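Local coordinates for BugD (Bordetella pertussis Tohama I, PDB 2F5X), which is a periplasmic solute receptor that binds aspartic acid and probably delivers it to a tripartite tricarboxylate-type transporter, at residues A[238-242]-A[289-293]. Residues are numbered along the deposited sequence.
Sequences WHGMW and LQAKV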
ATOM      1  N   TRP A 238      -5.112  -0.195   3.554  1.00  8.21           N
ATOM      2  CA  TRP A 238      -5.467   1.107   4.092  1.00  7.84           C
ATOM      3  C   TRP A 238      -4.216   1.976   4.111  1.00  8.33           C
ATOM      4  O   TRP A 238      -3.088   1.469   4.169  1.00  8.49           O
ATOM      5  CB  TRP A 238      -6.080   0.995   5.500  1.00  7.69           C
ATOM      6  CG  TRP A 238      -5.218   0.236   6.483  1.00  8.09           C
ATOM      7  CD1 TRP A 238      -5.282  -1.101   6.773  1.00  7.90           C
ATOM      8  CD2 TRP A 238      -4.186   0.778   7.316  1.00  8.38           C
ATOM      9  NE1 TRP A 238      -4.341  -1.426   7.726  1.00  8.72           N
ATOM     10  CE2 TRP A 238      -3.662  -0.289   8.086  1.00  9.99           C
ATOM     11  CE3 TRP A 238      -3.651   2.070   7.498  1.00  8.93           C
ATOM     12  CZ2 TRP A 238      -2.626  -0.111   9.016  1.00  9.84           C
ATOM     13  CZ3 TRP A 238      -2.619   2.250   8.431  1.00  9.68           C
ATOM     14  CH2 TRP A 238      -2.115   1.160   9.169  1.00 10.75           C
ATOM     15  N   HIS A 239      -4.433   3.281   4.019  1.00  8.48           N
ATOM     16  CA  HIS A 239      -3.372   4.281   4.056  1.00  8.67           C
ATOM     17  C   HIS A 239      -3.685   5.258   5.191  1.00  9.21           C
ATOM     18  O   HIS A 239      -4.859   5.587   5.435  1.00  8.96           O
ATOM     19  CB  HIS A 239      -3.333   5.081   2.747  1.00  8.58           C
ATOM     20  CG  HIS A 239      -2.695   4.361   1.589  1.00  8.40           C
ATOM     21  ND1 HIS A 239      -3.143   3.147   1.112  1.00  9.21           N
ATOM     22  CD2 HIS A 239      -1.662   4.719   0.789  1.00  9.09           C
ATOM     23  CE1 HIS A 239      -2.401   2.779   0.082  1.00  9.98           C
ATOM     24  NE2 HIS A 239      -1.495   3.716  -0.136  1.00  9.66           N
ATOM     25  N   GLY A 240      -2.633   5.723   5.867  1.00  8.95           N
ATOM     26  CA  GLY A 240      -2.760   6.707   6.932  1.00  9.09           C
ATOM     27  C   GLY A 240      -1.819   7.879   6.726  1.00  9.45           C
ATOM     28  O   GLY A 240      -0.895   7.818   5.912  1.00  9.45           O
HETATM   29  N   MSE A 241      -2.059   8.951   7.472  1.00  9.53           N
HETATM   30  CA  MSE A 241      -1.187  10.108   7.466  1.00 10.16           C
HETATM   31  C   MSE A 241      -0.756  10.363   8.906  1.00  9.98           C
HETATM   32  O   MSE A 241      -1.587  10.337   9.803  1.00  9.70           O
HETATM   33  CB  MSE A 241      -1.916  11.329   6.894  1.00 10.65           C
HETATM   34  CG  MSE A 241      -1.090  12.599   6.926  1.00 13.55           C
HETATM   35 SE   MSE A 241      -2.072  14.054   6.137  1.00 22.78          SE
HETATM   36  CE  MSE A 241      -2.040  13.478   4.395  1.00 19.81           C
ATOM     37  N   TRP A 242       0.544  10.577   9.107  1.00  9.42           N
ATOM     38  CA  TRP A 242       1.114  10.790  10.438  1.00  9.61           C
ATOM     39  C   TRP A 242       2.062  11.988  10.446  1.00  9.73           C
ATOM     40  O   TRP A 242       2.671  12.318   9.421  1.00  9.99           O
ATOM     41  CB  TRP A 242       1.961   9.582  10.839  1.00  9.02           C
ATOM     42  CG  TRP A 242       1.272   8.260  11.115  1.00  9.25           C
ATOM     43  CD1 TRP A 242       0.930   7.755  12.346  1.00  9.30           C
ATOM     44  CD2 TRP A 242       0.968   7.229  10.169  1.00  8.82           C
ATOM     45  NE1 TRP A 242       0.405   6.491  12.218  1.00  9.65           N
ATOM     46  CE2 TRP A 242       0.419   6.137  10.894  1.00  9.42           C
ATOM     47  CE3 TRP A 242       1.090   7.114   8.774  1.00  9.33           C
ATOM     48  CZ2 TRP A 242      -0.010   4.957  10.273  1.00  8.99           C
ATOM     49  CZ3 TRP A 242       0.673   5.929   8.158  1.00  8.97           C
ATOM     50  CH2 TRP A 242       0.117   4.874   8.908  1.00  9.80           C
ATOM     51  N   LEU A 289      -7.166   6.317  13.123  1.00 10.76           N
ATOM     52  CA  LEU A 289      -5.887   5.779  12.668  1.00 10.60           C
ATOM     53  C   LEU A 289      -5.182   5.010  13.792  1.00 11.07           C
ATOM     54  O   LEU A 289      -4.654   3.917  13.565  1.00 10.82           O
ATOM     55  CB  LEU A 289      -4.999   6.884  12.086  1.00 10.38           C
ATOM     56  CG  LEU A 289      -3.611   6.444  11.588  1.00  9.46           C
ATOM     57  CD1 LEU A 289      -3.742   5.323  10.558  1.00 10.01           C
ATOM     58  CD2 LEU A 289      -2.854   7.632  11.011  1.00  9.54           C
ATOM     59  N   GLN A 290      -5.219   5.557  15.009  1.00 11.40           N
ATOM     60  CA  GLN A 290      -4.586   4.895  16.158  1.00 11.81           C
ATOM     61  C   GLN A 290      -5.228   3.516  16.369  1.00 11.86           C
ATOM     62  O   GLN A 290      -4.525   2.523  16.565  1.00 11.49           O
ATOM     63  CB  GLN A 290      -4.711   5.772  17.414  1.00 12.41           C
ATOM     64  CG  GLN A 290      -4.234   5.118  18.721  1.00 14.88           C
ATOM     65  CD  GLN A 290      -4.501   5.990  19.939  1.00 18.21           C
ATOM     66  OE1 GLN A 290      -5.547   6.644  20.029  1.00 19.85           O
ATOM     67  NE2 GLN A 290      -3.557   5.999  20.881  1.00 20.65           N
ATOM     68  N   ALA A 291      -6.560   3.463  16.291  1.00 11.54           N
ATOM     69  CA  ALA A 291      -7.310   2.212  16.477  1.00 11.35           C
ATOM     70  C   ALA A 291      -6.971   1.204  15.383  1.00 11.04           C
ATOM     71  O   ALA A 291      -6.843   0.007  15.652  1.00 11.24           O
ATOM     72  CB  ALA A 291      -8.808   2.482  16.492  1.00 11.19           C
ATOM     73  N   LYS A 292      -6.834   1.691  14.152  1.00 10.79           N
ATOM     74  CA  LYS A 292      -6.479   0.831  13.025  1.00 10.64           C
ATOM     75  C   LYS A 292      -5.118   0.175  13.246  1.00 10.74           C
ATOM     76  O   LYS A 292      -4.977  -1.038  13.089  1.00 10.88           O
ATOM     77  CB  LYS A 292      -6.492   1.617  11.703  1.00 11.10           C
ATOM     78  CG  LYS A 292      -6.203   0.747  10.448  1.00 11.82           C
ATOM     79  CD  LYS A 292      -7.312  -0.287  10.185  1.00 14.90           C
ATOM     80  CE  LYS A 292      -8.622   0.352   9.743  1.00 18.65           C
ATOM     81  NZ  LYS A 292      -9.693  -0.673   9.553  1.00 21.66           N
ATOM     82  N   VAL A 293      -4.120   0.977  13.609  1.00 10.64           N
ATOM     83  CA  VAL A 293      -2.778   0.451  13.887  1.00 10.76           C
ATOM     84  C   VAL A 293      -2.797  -0.557  15.045  1.00 10.97           C
ATOM     85  O   VAL A 293      -2.171  -1.621  14.966  1.00 11.31           O
ATOM     86  CB  VAL A 293      -1.754   1.592  14.158  1.00 10.72           C
ATOM     87  CG1 VAL A 293      -0.382   1.027  14.612  1.00 10.22           C
ATOM     88  CG2 VAL A 293      -1.577   2.461  12.908  1.00 10.88           C
TER
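Helix segment 289-293 packs on one face of strand segment 238-242, with the short axes 9.8 Å apart at closest approach. Their N-to-C directions differ by 126°. Leu289 comes first and points toward the strand, where its two methyls meet different indole rings. Leu289 CD1 lies 4.0 Å from Gly240 CA and 3.9 Å from Trp238 CZ3. A side chain on Gly240 would clash here: an ideal CB would sit 2.7 Å from Leu289 CD1. The bare backbone therefore leaves a hollow that the leucine fills. Leu289 CD2 rests over the five-membered ring of Trp242, 3.7 Å from its centroid, as a CH-pi contact. Leu289 CD2 is also 3.2 Å from Met241 O, while the selenomethionine side chain of Met241 points away from the helix segment and touches Leu38 and Met42 of helix 30-46. Lys292 places CG over one face of Trp238. Lys292 CG is 3.8 Å from the centroid of the Trp238 five-membered ring. Lys292 NZ is distant, at most a weak cation-pi partner. Trp238 NE1 is hydrogen-bonded to Gln296, further along the same helix. Val293 closes the contact. Val293 CG2 is 4.0 Å from both Trp238 CH2 and Trp242 CZ2, and so bridges the two indoles. The strand pairs antiparallel with strands 76-81 and 102-117. This is structural packing set back from the pocket, with the Trp238 side chain about 11 Å from the bound aspartic acid. Helix 286-306 covers one face of the sheet here and helix 30-46 the other, a helix-on-sheet packing characteristic of the alpha/beta domains of periplasmic binding proteins.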